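Local atomic coordinates of B-agarase (Agarivorans gilvus, PDB entry 5Z6P), a protein that probably hydrolyses the beta-glycosidic bonds of agarose, as a beta-agarase of glycoside hydrolase family 50. Residues L310-T315 with T723-D728; F678-L683 with G729-I734; F715-S720 with G735-S740. All blocks are in the same frame, centred on the assembly; numbering follows the deposited sequence.

Contact 1 (L310-T315 with T723-D728)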
ATOM      1  N   LEU A 310      15.978  -8.690   3.251  1.00 15.06           N
ATOM      2  CA  LEU A 310      16.789  -7.474   3.213  1.00 18.74           C
ATOM      3  C   LEU A 310      16.630  -6.680   1.914  1.00 19.13           C
ATOM      4  O   LEU A 310      16.938  -5.497   1.864  1.00 17.53           O
ATOM      5  CB  LEU A 310      18.263  -7.804   3.407  1.00 20.47           C
ATOM      6  CG  LEU A 310      18.722  -8.323   4.761  1.00 23.64           C
ATOM      7  CD1 LEU A 310      20.217  -8.136   4.890  1.00 21.30           C
ATOM      8  CD2 LEU A 310      17.977  -7.660   5.907  1.00 16.49           C
ATOM      9  N   ALA A 311      16.122  -7.342   0.881  1.00 18.78           N
ATOM     10  CA  ALA A 311      16.145  -6.807  -0.478  1.00 19.18           C
ATOM     11  C   ALA A 311      15.466  -5.453  -0.644  1.00 19.77           C
ATOM     12  O   ALA A 311      15.755  -4.733  -1.591  1.00 22.84           O
ATOM     13  CB  ALA A 311      15.515  -7.815  -1.427  1.00 19.35           C
ATOM     14  N   ASN A 312      14.553  -5.104   0.259  1.00 19.24           N
ATOM     15  CA  ASN A 312      13.843  -3.838   0.131  1.00 17.50           C
ATOM     16  C   ASN A 312      14.440  -2.713   1.000  1.00 20.07           C
ATOM     17  O   ASN A 312      13.886  -1.616   1.037  1.00 18.75           O
ATOM     18  CB  ASN A 312      12.343  -4.010   0.475  1.00 20.52           C
ATOM     19  CG  ASN A 312      11.562  -4.810  -0.578  1.00 19.48           C
ATOM     20  OD1 ASN A 312      11.974  -5.879  -1.003  1.00 20.67           O
ATOM     21  ND2 ASN A 312      10.414  -4.288  -0.970  1.00 21.41           N
ATOM     22  N   THR A 313      15.571  -2.978   1.666  1.00 17.56           N
ATOM     23  CA  THR A 313      16.218  -2.011   2.562  1.00 16.49           C
ATOM     24  C   THR A 313      17.286  -1.101   1.889  1.00 17.10           C
ATOM     25  O   THR A 313      17.780  -0.153   2.486  1.00 17.04           O
ATOM     26  CB  THR A 313      16.882  -2.749   3.761  1.00 17.53           C
ATOM     27  OG1 THR A 313      17.941  -3.603   3.301  1.00 17.19           O
ATOM     28  CG2 THR A 313      15.852  -3.607   4.485  1.00 15.46           C
ATOM     29  N   SER A 314      17.629  -1.366   0.642  1.00 17.68           N
ATOM     30  CA  SER A 314      18.666  -0.572  -0.000  1.00 17.82           C
ATOM     31  C   SER A 314      18.151   0.800  -0.436  1.00 18.17           C
ATOM     32  O   SER A 314      16.975   0.977  -0.717  1.00 17.24           O
ATOM     33  CB  SER A 314      19.251  -1.326  -1.190  1.00 19.90           C
ATOM     34  OG  SER A 314      18.448  -1.159  -2.337  1.00 27.86           O
ATOM     35  N   THR A 315      19.055   1.769  -0.448  1.00 15.24           N
ATOM     36  CA  THR A 315      18.756   3.139  -0.819  1.00 15.72           C
ATOM     37  C   THR A 315      19.859   3.681  -1.763  1.00 17.51           C
ATOM     38  O   THR A 315      21.009   3.247  -1.705  1.00 18.45           O
ATOM     39  CB  THR A 315      18.618   4.017   0.454  1.00 15.66           C
ATOM     40  OG1 THR A 315      18.078   5.294   0.117  1.00 17.13           O
ATOM     41  CG2 THR A 315      19.977   4.194   1.156  1.00 17.53           C
ATOM     42  N   THR A 723      15.677   7.975   2.928  1.00 16.65           N
ATOM     43  CA  THR A 723      16.024   8.475   1.600  1.00 16.81           C
ATOM     44  C   THR A 723      15.337   7.674   0.488  1.00 15.31           C
ATOM     45  O   THR A 723      15.566   7.904  -0.684  1.00 15.63           O
ATOM     46  CB  THR A 723      17.554   8.424   1.391  1.00 17.43           C
ATOM     47  OG1 THR A 723      18.042   7.192   1.918  1.00 16.27           O
ATOM     48  CG2 THR A 723      18.245   9.575   2.119  1.00 13.74           C
ATOM     49  N   GLY A 724      14.504   6.721   0.867  1.00 15.93           N
ATOM     50  CA  GLY A 724      13.762   5.955  -0.120  1.00 16.47           C
ATOM     51  C   GLY A 724      14.374   4.645  -0.585  1.00 18.09           C
ATOM     52  O   GLY A 724      15.591   4.530  -0.766  1.00 18.01           O
ATOM     53  N   ARG A 725      13.500   3.654  -0.763  1.00 17.32           N
ATOM     54  CA  ARG A 725      13.816   2.414  -1.454  1.00 18.53           C
ATOM     55  C   ARG A 725      14.380   2.713  -2.815  1.00 22.60           C
ATOM     56  O   ARG A 725      13.790   3.483  -3.557  1.00 22.82           O
ATOM     57  CB  ARG A 725      12.574   1.545  -1.638  1.00 18.00           C
ATOM     58  CG  ARG A 725      12.314   0.582  -0.557  1.00 22.44           C
ATOM     59  CD  ARG A 725      11.310  -0.465  -1.026  1.00 24.04           C
ATOM     60  NE  ARG A 725      11.898  -1.332  -2.028  1.00 26.82           N
ATOM     61  CZ  ARG A 725      11.231  -1.895  -3.031  1.00 32.75           C
ATOM     62  NH1 ARG A 725       9.928  -1.671  -3.194  1.00 29.64           N
ATOM     63  NH2 ARG A 725      11.883  -2.680  -3.880  1.00 29.47           N
ATOM     64  N   SER A 726      15.492   2.066  -3.152  1.00 21.69           N
ATOM     65  CA  SER A 726      16.169   2.281  -4.433  1.00 22.07           C
ATOM     66  C   SER A 726      15.248   2.125  -5.624  1.00 24.35           C
ATOM     67  O   SER A 726      15.209   2.979  -6.507  1.00 25.99           O
ATOM     68  CB  SER A 726      17.344   1.309  -4.585  1.00 19.13           C
ATOM     69  OG  SER A 726      18.248   1.455  -3.523  1.00 22.51           O
ATOM     70  N   PHE A 727      14.516   1.014  -5.636  1.00 27.02           N
ATOM     71  CA  PHE A 727      13.599   0.680  -6.724  1.00 36.84           C
ATOM     72  C   PHE A 727      12.574   1.781  -7.040  1.00 35.26           C
ATOM     73  O   PHE A 727      12.472   2.207  -8.183  1.00 31.62           O
ATOM     74  CB  PHE A 727      12.867  -0.633  -6.401  1.00 40.31           C
ATOM     75  CG  PHE A 727      11.860  -1.048  -7.446  1.00 41.35           C
ATOM     76  CD1 PHE A 727      12.264  -1.722  -8.592  1.00 45.86           C
ATOM     77  CD2 PHE A 727      10.510  -0.766  -7.278  1.00 42.18           C
ATOM     78  CE1 PHE A 727      11.335  -2.109  -9.551  1.00 47.44           C
ATOM     79  CE2 PHE A 727       9.579  -1.139  -8.235  1.00 48.86           C
ATOM     80  CZ  PHE A 727       9.991  -1.813  -9.372  1.00 48.32           C
ATOM     81  N   ASP A 728      11.828   2.243  -6.035  1.00 34.43           N
ATOM     82  CA  ASP A 728      10.673   3.124  -6.286  1.00 36.78           C
ATOM     83  C   ASP A 728      10.593   4.399  -5.426  1.00 27.28           C
ATOM     84  O   ASP A 728       9.714   5.232  -5.622  1.00 24.89           O
ATOM     85  CB  ASP A 728       9.384   2.326  -6.105  1.00 33.31           C
ATOM     86  CG  ASP A 728       9.300   1.660  -4.744  1.00 33.82           C
ATOM     87  OD1 ASP A 728       9.933   2.158  -3.790  1.00 32.81           O
ATOM     88  OD2 ASP A 728       8.605   0.635  -4.623  1.00 40.09           O
TER

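Contact 2 (F678-L683 with G729-I734)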
ATOM      1  N   PHE A 678      11.130  11.034   9.708  1.00 20.60           N
ATOM      2  CA  PHE A 678      10.846  10.699   8.319  1.00 17.28           C
ATOM      3  C   PHE A 678      10.268  11.901   7.603  1.00 17.56           C
ATOM      4  O   PHE A 678       9.818  12.839   8.237  1.00 18.54           O
ATOM      5  CB  PHE A 678       9.869   9.500   8.250  1.00 16.98           C
ATOM      6  CG  PHE A 678      10.549   8.181   8.355  1.00 13.33           C
ATOM      7  CD1 PHE A 678      11.153   7.794   9.538  1.00 16.25           C
ATOM      8  CD2 PHE A 678      10.619   7.336   7.259  1.00 15.40           C
ATOM      9  CE1 PHE A 678      11.813   6.590   9.629  1.00 15.47           C
ATOM     10  CE2 PHE A 678      11.276   6.133   7.330  1.00 14.35           C
ATOM     11  CZ  PHE A 678      11.879   5.749   8.519  1.00 15.51           C
ATOM     12  N   PHE A 679      10.289  11.877   6.283  1.00 16.19           N
ATOM     13  CA  PHE A 679       9.684  12.931   5.499  1.00 15.92           C
ATOM     14  C   PHE A 679       8.280  12.575   5.000  1.00 15.49           C
ATOM     15  O   PHE A 679       7.596  13.410   4.438  1.00 21.16           O
ATOM     16  CB  PHE A 679      10.571  13.279   4.302  1.00 17.87           C
ATOM     17  CG  PHE A 679      11.970  13.685   4.679  1.00 22.05           C
ATOM     18  CD1 PHE A 679      12.208  14.902   5.301  1.00 25.38           C
ATOM     19  CD2 PHE A 679      13.047  12.861   4.396  1.00 22.18           C
ATOM     20  CE1 PHE A 679      13.501  15.289   5.649  1.00 31.98           C
ATOM     21  CE2 PHE A 679      14.348  13.245   4.733  1.00 25.66           C
ATOM     22  CZ  PHE A 679      14.569  14.458   5.370  1.00 26.91           C
ATOM     23  N   HIS A 680       7.882  11.324   5.176  1.00 16.02           N
ATOM     24  CA  HIS A 680       6.626  10.794   4.642  1.00 14.92           C
ATOM     25  C   HIS A 680       6.094   9.794   5.662  1.00 18.03           C
ATOM     26  O   HIS A 680       6.811   8.888   6.029  1.00 16.74           O
ATOM     27  CB  HIS A 680       6.868  10.125   3.273  1.00 17.09           C
ATOM     28  CG  HIS A 680       5.637   9.948   2.434  1.00 15.55           C
ATOM     29  ND1 HIS A 680       4.486   9.344   2.897  1.00 17.46           N
ATOM     30  CD2 HIS A 680       5.398  10.268   1.143  1.00 14.53           C
ATOM     31  CE1 HIS A 680       3.590   9.311   1.928  1.00 17.98           C
ATOM     32  NE2 HIS A 680       4.115   9.874   0.856  1.00 12.97           N
ATOM     33  N   ALA A 681       4.863   9.972   6.147  1.00 16.65           N
ATOM     34  CA  ALA A 681       4.292   9.044   7.126  1.00 16.17           C
ATOM     35  C   ALA A 681       3.496   7.902   6.472  1.00 19.00           C
ATOM     36  O   ALA A 681       2.914   7.068   7.159  1.00 22.01           O
ATOM     37  CB  ALA A 681       3.399   9.783   8.113  1.00 14.51           C
ATOM     38  N   GLY A 682       3.458   7.870   5.150  1.00 19.63           N
ATOM     39  CA  GLY A 682       2.852   6.746   4.462  1.00 18.63           C
ATOM     40  C   GLY A 682       1.400   6.943   4.052  1.00 18.41           C
ATOM     41  O   GLY A 682       0.922   8.064   3.921  1.00 19.39           O
ATOM     42  N   LEU A 683       0.693   5.838   3.857  1.00 18.50           N
ATOM     43  CA  LEU A 683      -0.627   5.886   3.220  1.00 17.26           C
ATOM     44  C   LEU A 683      -1.740   6.230   4.218  1.00 16.45           C
ATOM     45  O   LEU A 683      -2.710   6.906   3.890  1.00 16.13           O
ATOM     46  CB  LEU A 683      -0.902   4.554   2.538  1.00 14.81           C
ATOM     47  CG  LEU A 683       0.085   4.206   1.420  1.00 16.72           C
ATOM     48  CD1 LEU A 683      -0.217   2.831   0.821  1.00 14.73           C
ATOM     49  CD2 LEU A 683       0.052   5.270   0.346  1.00 18.53           C
ATOM     50  N   GLY A 729      11.496   4.533  -4.470  1.00 26.49           N
ATOM     51  CA  GLY A 729      11.551   5.730  -3.649  1.00 28.11           C
ATOM     52  C   GLY A 729      10.659   5.708  -2.420  1.00 21.50           C
ATOM     53  O   GLY A 729      10.537   6.722  -1.731  1.00 26.11           O
ATOM     54  N   GLU A 730      10.032   4.567  -2.158  1.00 20.20           N
ATOM     55  CA  GLU A 730       9.196   4.379  -0.966  1.00 20.54           C
ATOM     56  C   GLU A 730       9.947   4.751   0.329  1.00 19.44           C
ATOM     57  O   GLU A 730      10.986   4.181   0.636  1.00 16.85           O
ATOM     58  CB  GLU A 730       8.712   2.937  -0.907  1.00 25.70           C
ATOM     59  CG  GLU A 730       7.975   2.545   0.365  1.00 18.82           C
ATOM     60  CD  GLU A 730       8.314   1.125   0.777  1.00 24.57           C
ATOM     61  OE1 GLU A 730       7.789   0.164   0.168  1.00 28.46           O
ATOM     62  OE2 GLU A 730       9.149   0.972   1.687  1.00 24.93           O
ATOM     63  N   ASN A 731       9.415   5.712   1.075  1.00 16.20           N
ATOM     64  CA  ASN A 731      10.187   6.351   2.147  1.00 16.11           C
ATOM     65  C   ASN A 731       9.378   6.633   3.405  1.00 17.39           C
ATOM     66  O   ASN A 731       9.499   7.701   4.009  1.00 17.35           O
ATOM     67  CB  ASN A 731      10.806   7.661   1.623  1.00 16.36           C
ATOM     68  CG  ASN A 731       9.766   8.637   1.111  1.00 17.46           C
ATOM     69  OD1 ASN A 731       8.621   8.264   0.866  1.00 20.76           O
ATOM     70  ND2 ASN A 731      10.155   9.893   0.956  1.00 16.84           N
ATOM     71  N   TYR A 732       8.573   5.651   3.805  1.00 16.66           N
ATOM     72  CA  TYR A 732       7.576   5.825   4.843  1.00 14.48           C
ATOM     73  C   TYR A 732       8.043   5.306   6.181  1.00 14.48           C
ATOM     74  O   TYR A 732       8.697   4.275   6.258  1.00 13.86           O
ATOM     75  CB  TYR A 732       6.273   5.082   4.491  1.00 16.37           C
ATOM     76  CG  TYR A 732       5.723   5.282   3.103  1.00 14.35           C
ATOM     77  CD1 TYR A 732       5.980   6.443   2.389  1.00 15.85           C
ATOM     78  CD2 TYR A 732       4.927   4.310   2.513  1.00 14.91           C
ATOM     79  CE1 TYR A 732       5.467   6.626   1.127  1.00 15.92           C
ATOM     80  CE2 TYR A 732       4.397   4.482   1.244  1.00 16.24           C
ATOM     81  CZ  TYR A 732       4.672   5.650   0.560  1.00 14.08           C
ATOM     82  OH  TYR A 732       4.175   5.859  -0.693  1.00 19.16           O
ATOM     83  N   ASN A 733       7.640   5.991   7.244  1.00 14.75           N
ATOM     84  CA  ASN A 733       7.796   5.444   8.583  1.00 16.90           C
ATOM     85  C   ASN A 733       6.748   4.371   8.850  1.00 13.64           C
ATOM     86  O   ASN A 733       5.790   4.627   9.541  1.00 14.29           O
ATOM     87  CB  ASN A 733       7.710   6.572   9.640  1.00 16.94           C
ATOM     88  CG  ASN A 733       7.597   6.048  11.061  1.00 15.74           C
ATOM     89  OD1 ASN A 733       6.803   6.549  11.850  1.00 16.32           O
ATOM     90  ND2 ASN A 733       8.367   5.019  11.379  1.00 16.21           N
ATOM     91  N   ILE A 734       6.941   3.166   8.316  1.00 14.42           N
ATOM     92  CA  ILE A 734       5.930   2.111   8.466  1.00 15.43           C
ATOM     93  C   ILE A 734       6.420   0.829   9.123  1.00 12.34           C
ATOM     94  O   ILE A 734       5.673  -0.121   9.265  1.00 14.35           O
ATOM     95  CB  ILE A 734       5.320   1.735   7.101  1.00 15.00           C
ATOM     96  CG1 ILE A 734       6.425   1.326   6.111  1.00 13.86           C
ATOM     97  CG2 ILE A 734       4.482   2.879   6.592  1.00 13.93           C
ATOM     98  CD1 ILE A 734       5.920   0.571   4.902  1.00 15.69           C
TER
HETATM   99  O   HOH W   1      11.252   9.821   4.719  1.00 14.45           O

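Contact 3 (F715-S720 with G735-S740)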
ATOM      1  N   PHE A 715       2.282  -4.409   6.501  1.00 11.56           N
ATOM      2  CA  PHE A 715       3.374  -4.024   5.605  1.00 14.43           C
ATOM      3  C   PHE A 715       4.058  -2.809   6.234  1.00 12.31           C
ATOM      4  O   PHE A 715       3.547  -1.711   6.120  1.00 12.66           O
ATOM      5  CB  PHE A 715       2.832  -3.709   4.200  1.00 12.24           C
ATOM      6  CG  PHE A 715       3.893  -3.627   3.121  1.00 13.25           C
ATOM      7  CD1 PHE A 715       4.749  -2.545   3.051  1.00 14.00           C
ATOM      8  CD2 PHE A 715       4.008  -4.616   2.165  1.00 13.70           C
ATOM      9  CE1 PHE A 715       5.717  -2.453   2.052  1.00 14.48           C
ATOM     10  CE2 PHE A 715       4.974  -4.528   1.162  1.00 13.90           C
ATOM     11  CZ  PHE A 715       5.823  -3.436   1.109  1.00 13.02           C
ATOM     12  N   GLN A 716       5.225  -2.973   6.853  1.00 10.71           N
ATOM     13  CA  GLN A 716       6.135  -4.094   6.695  1.00 12.29           C
ATOM     14  C   GLN A 716       7.003  -4.220   7.962  1.00 12.74           C
ATOM     15  O   GLN A 716       6.903  -3.398   8.861  1.00 13.41           O
ATOM     16  CB  GLN A 716       7.028  -3.883   5.458  1.00 11.53           C
ATOM     17  CG  GLN A 716       7.787  -2.560   5.546  1.00 13.95           C
ATOM     18  CD  GLN A 716       8.706  -2.268   4.362  1.00 16.06           C
ATOM     19  OE1 GLN A 716       8.887  -3.098   3.485  1.00 17.02           O
ATOM     20  NE2 GLN A 716       9.296  -1.068   4.351  1.00 16.67           N
ATOM     21  N   TYR A 717       7.844  -5.250   8.014  1.00 15.01           N
ATOM     22  CA  TYR A 717       8.735  -5.516   9.150  1.00 15.60           C
ATOM     23  C   TYR A 717       9.609  -4.293   9.478  1.00 17.23           C
ATOM     24  O   TYR A 717       9.597  -3.787  10.593  1.00 14.32           O
ATOM     25  CB  TYR A 717       9.617  -6.710   8.830  1.00 14.94           C
ATOM     26  CG  TYR A 717      10.521  -7.239   9.925  1.00 15.33           C
ATOM     27  CD1 TYR A 717      10.263  -6.991  11.268  1.00 16.45           C
ATOM     28  CD2 TYR A 717      11.625  -8.017   9.602  1.00 14.41           C
ATOM     29  CE1 TYR A 717      11.072  -7.494  12.255  1.00 13.25           C
ATOM     30  CE2 TYR A 717      12.452  -8.524  10.581  1.00 15.66           C
ATOM     31  CZ  TYR A 717      12.164  -8.261  11.920  1.00 17.32           C
ATOM     32  OH  TYR A 717      12.970  -8.762  12.918  1.00 16.39           O
ATOM     33  N   ILE A 718      10.325  -3.821   8.465  1.00 14.83           N
ATOM     34  CA  ILE A 718      11.378  -2.805   8.603  1.00 16.43           C
ATOM     35  C   ILE A 718      10.936  -1.449   8.056  1.00 14.90           C
ATOM     36  O   ILE A 718      10.331  -1.390   6.994  1.00 16.17           O
ATOM     37  CB  ILE A 718      12.662  -3.267   7.864  1.00 14.70           C
ATOM     38  CG1 ILE A 718      13.099  -4.652   8.366  1.00 15.93           C
ATOM     39  CG2 ILE A 718      13.786  -2.244   7.981  1.00 14.25           C
ATOM     40  CD1 ILE A 718      13.942  -5.411   7.378  1.00 14.54           C
ATOM     41  N   ASP A 719      11.221  -0.366   8.781  1.00 15.31           N
ATOM     42  CA  ASP A 719      11.100   0.984   8.225  1.00 12.33           C
ATOM     43  C   ASP A 719      11.632   1.056   6.775  1.00 15.89           C
ATOM     44  O   ASP A 719      12.645   0.423   6.466  1.00 14.46           O
ATOM     45  CB  ASP A 719      11.880   1.989   9.095  1.00 13.94           C
ATOM     46  CG  ASP A 719      11.000   2.737  10.095  1.00 16.97           C
ATOM     47  OD1 ASP A 719       9.761   2.605  10.027  1.00 15.17           O
ATOM     48  OD2 ASP A 719      11.561   3.484  10.936  1.00 17.98           O
ATOM     49  N   SER A 720      10.963   1.817   5.903  1.00 12.83           N
ATOM     50  CA  SER A 720      11.582   2.245   4.645  1.00 13.79           C
ATOM     51  C   SER A 720      12.838   3.059   4.947  1.00 15.68           C
ATOM     52  O   SER A 720      12.887   3.728   5.967  1.00 15.60           O
ATOM     53  CB  SER A 720      10.657   3.131   3.802  1.00 15.50           C
ATOM     54  OG  SER A 720       9.383   2.577   3.575  1.00 18.47           O
ATOM     55  N   GLY A 735       7.673   0.800   9.544  1.00 13.99           N
ATOM     56  CA  GLY A 735       8.207  -0.415  10.097  1.00 12.66           C
ATOM     57  C   GLY A 735       7.762  -0.744  11.512  1.00 16.68           C
ATOM     58  O   GLY A 735       7.370   0.129  12.287  1.00 17.61           O
ATOM     59  N   PHE A 736       7.836  -2.025  11.835  1.00 16.70           N
ATOM     60  CA  PHE A 736       7.840  -2.467  13.222  1.00 20.09           C
ATOM     61  C   PHE A 736       9.193  -2.211  13.870  1.00 17.73           C
ATOM     62  O   PHE A 736       9.267  -1.971  15.074  1.00 15.86           O
ATOM     63  CB  PHE A 736       7.477  -3.943  13.327  1.00 15.54           C
ATOM     64  CG  PHE A 736       6.070  -4.164  13.777  1.00 16.87           C
ATOM     65  CD1 PHE A 736       5.013  -3.787  12.970  1.00 15.59           C
ATOM     66  CD2 PHE A 736       5.803  -4.708  15.027  1.00 17.20           C
ATOM     67  CE1 PHE A 736       3.710  -3.964  13.390  1.00 15.69           C
ATOM     68  CE2 PHE A 736       4.509  -4.886  15.457  1.00 14.69           C
ATOM     69  CZ  PHE A 736       3.457  -4.515  14.640  1.00 18.54           C
ATOM     70  N   VAL A 737      10.251  -2.253  13.063  1.00 17.90           N
ATOM     71  CA  VAL A 737      11.590  -1.937  13.549  1.00 15.32           C
ATOM     72  C   VAL A 737      12.212  -0.788  12.760  1.00 15.26           C
ATOM     73  O   VAL A 737      11.919  -0.601  11.593  1.00 14.59           O
ATOM     74  CB  VAL A 737      12.516  -3.164  13.506  1.00 14.87           C
ATOM     75  CG1 VAL A 737      11.877  -4.333  14.216  1.00 15.15           C
ATOM     76  CG2 VAL A 737      12.901  -3.545  12.081  1.00 14.12           C
ATOM     77  N   SER A 738      13.063  -0.007  13.418  1.00 18.72           N
ATOM     78  CA  SER A 738      13.751   1.083  12.737  1.00 16.94           C
ATOM     79  C   SER A 738      14.797   0.559  11.767  1.00 14.13           C
ATOM     80  O   SER A 738      15.038  -0.635  11.676  1.00 15.86           O
ATOM     81  CB  SER A 738      14.429   2.018  13.740  1.00 14.51           C
ATOM     82  OG  SER A 738      15.505   1.345  14.354  1.00 17.56           O
ATOM     83  N   ILE A 739      15.452   1.479  11.079  1.00 12.81           N
ATOM     84  CA  ILE A 739      16.532   1.120  10.173  1.00 14.71           C
ATOM     85  C   ILE A 739      17.759   0.649  10.970  1.00 18.36           C
ATOM     86  O   ILE A 739      18.661   0.013  10.420  1.00 17.99           O
ATOM     87  CB  ILE A 739      16.893   2.307   9.240  1.00 15.50           C
ATOM     88  CG1 ILE A 739      17.649   1.821   7.997  1.00 15.74           C
ATOM     89  CG2 ILE A 739      17.650   3.398   9.997  1.00 16.52           C
ATOM     90  CD1 ILE A 739      16.812   1.027   7.082  1.00 16.35           C
ATOM     91  N   SER A 740      17.779   0.935  12.270  1.00 15.39           N
ATOM     92  CA  SER A 740      18.805   0.367  13.133  1.00 18.79           C
ATOM     93  C   SER A 740      18.324  -0.882  13.852  1.00 18.50           C
ATOM     94  O   SER A 740      18.896  -1.260  14.860  1.00 20.02           O
ATOM     95  CB  SER A 740      19.311   1.399  14.154  1.00 16.79           C
ATOM     96  OG  SER A 740      18.264   2.163  14.701  1.00 21.07           O
TER
HETATM   97  O   HOH W   2      14.270   4.051  10.435  1.00 19.56           O

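Contact 1 (L310-T315 with T723-D728)
Ser314 and Thr315 pass Gly724 to Ser726 with the touching parts running about 120° apart, and the CA atoms of Thr315, which opens strand 315-325, and Ser726 come within 4.5 Å. One backbone bond joins the segments there, Ser726 N to Ser314 O at 3.1 Å. Beside it the two serine hydroxyls meet, Ser314 OG to Ser726 OG at 2.9 Å. Thr315 turns OG1 anti to its own backbone N (chi1 -169°), which sends the hydroxyl to Gly724 O, 2.7 Å away, as a donor. Thr723 OG1 sits close to the same Thr315 OG1 and also bonds Tyr364 OH, so these hydroxyls form a small cluster. The segments belong to loops that follow strands 299-305 and 709-714, parallel neighbours in the sheet, consistent with the (beta/alpha)8 barrel of family 50 enzymes. Further out, the Asn312 amide lies stacked over one face of the Arg725 guanidinium, planes 25° apart, with Asn312 ND2 3.3 Å from Arg725 CZ. Asn312 ND2 and the guanidinium nitrogens are all donors, so this face-to-face contact is packing and not a hydrogen bond. Arg725 NH1 makes a salt bridge to Asp728 OD2 at 3.0 Å, while Asn312 OD1 accepts from Arg309 NH2.

Contact 2 (F678-L683 with G729-I734)
His680 and Tyr732 extend in the same direction next to each other, their rings tilted 39° to each other with centroids 4.3 Å apart; Tyr732 CE1 sits over the centre of one imidazole face. The imidazole cannot swivel freely, since His680 ND1 accepts Gly682 N at 2.9 Å almost exactly in the ring plane. Gly682 follows through by laying its CA over one face of the Tyr732 ring, a CH-pi contact 3.8 Å from the centroid, and Glu730 CG touches the opposite face. Phe678 is engaged differently: Asn733 CB stands over one face of its ring, 3.7 Å from the centroid, while Asn731 O comes to the ring edge. The Asn733 amide reaches past to Gln689 and Asp719. Between these two aromatic contacts runs the backbone bond from Asn733 N to His680 O at 3.2 Å, and one water joins Phe679 N to Asn731 O. Asn733 itself centres an inverse gamma turn. Phe679 stacks on Tyr153 and His680 touches strand 168-174, so this is the place where loops following two parallel strands of the probable barrel, 664-668 and 709-714, pack against the agarase CBM-like domain.

Contact 3 (F715-S720 with G735-S740)
Tyr717 to Asp719 and Gly735 to Val737 form a buried backbone pairing within one long loop, the link from strand 709-714 to helix 745-762, which here doubles back on itself. Val737 is gripped at both its polar backbone atoms: Val737 N donates to Tyr717 O at 3.0 Å, and Val737 O receives Asp719 N at 2.9 Å in a nearly straight bond of 173°. That is the pattern of a parallel bridge, limited to Ile718 and Val737. The CA atoms of Gly735 and Asp719 lie 3.7 Å apart, a close approach of two backbones. Gly735 N donates to Asp719 OD1 at 2.8 Å, on the anti side of the carboxylate. Asp719 is heavily used, for OD2 takes Tyr744 OH and a water that links it to Ile739 N. The segment 715-720 starts straight after a strand of the probable (beta/alpha)8 barrel, and the peptide bond before Gln716 is cis, a non-proline cis bond of the kind met at the end of the last barrel strand in many clan GH-A glycosidases. On the apolar side Val737 splits its two methyls, its chi1 of -53° turning them to different neighbours. CG1 of Val737 approaches Tyr717 CE1 obliquely at 3.8 Å, and Val737 CG2 meets Ile718 CG1 at 3.9 Å. Helix 397-406 closes over Ile718, Val737 and Ile739 with Tyr398, while the Tyr717 hydroxyl bonds Thr421 and Arg424 of helix 413-428.

All three contacts draw on the single long loop between strand 709-714 and helix 745-762: along the chain come 310-315, 678-683, then 715-720, 723-728, 729-734 and 735-740, so the segments of the contacts alternate. Their centres lie 11 to 12 Å apart and each touches the others. Contacts 2 and 3 are tied by Glu730 OE2 to Ser720 OG and by Phe678 packing on Ser720; contacts 1 and 2 meet through Arg725 N and Glu730 O, and Thr313 packs on Ile718 between 1 and 3. The loop thereby fastens together segments beyond the C-terminal ends of strands 299-305, 664-668 and 709-714, the end that usually carries the active site in (beta/alpha)8 glycosidases.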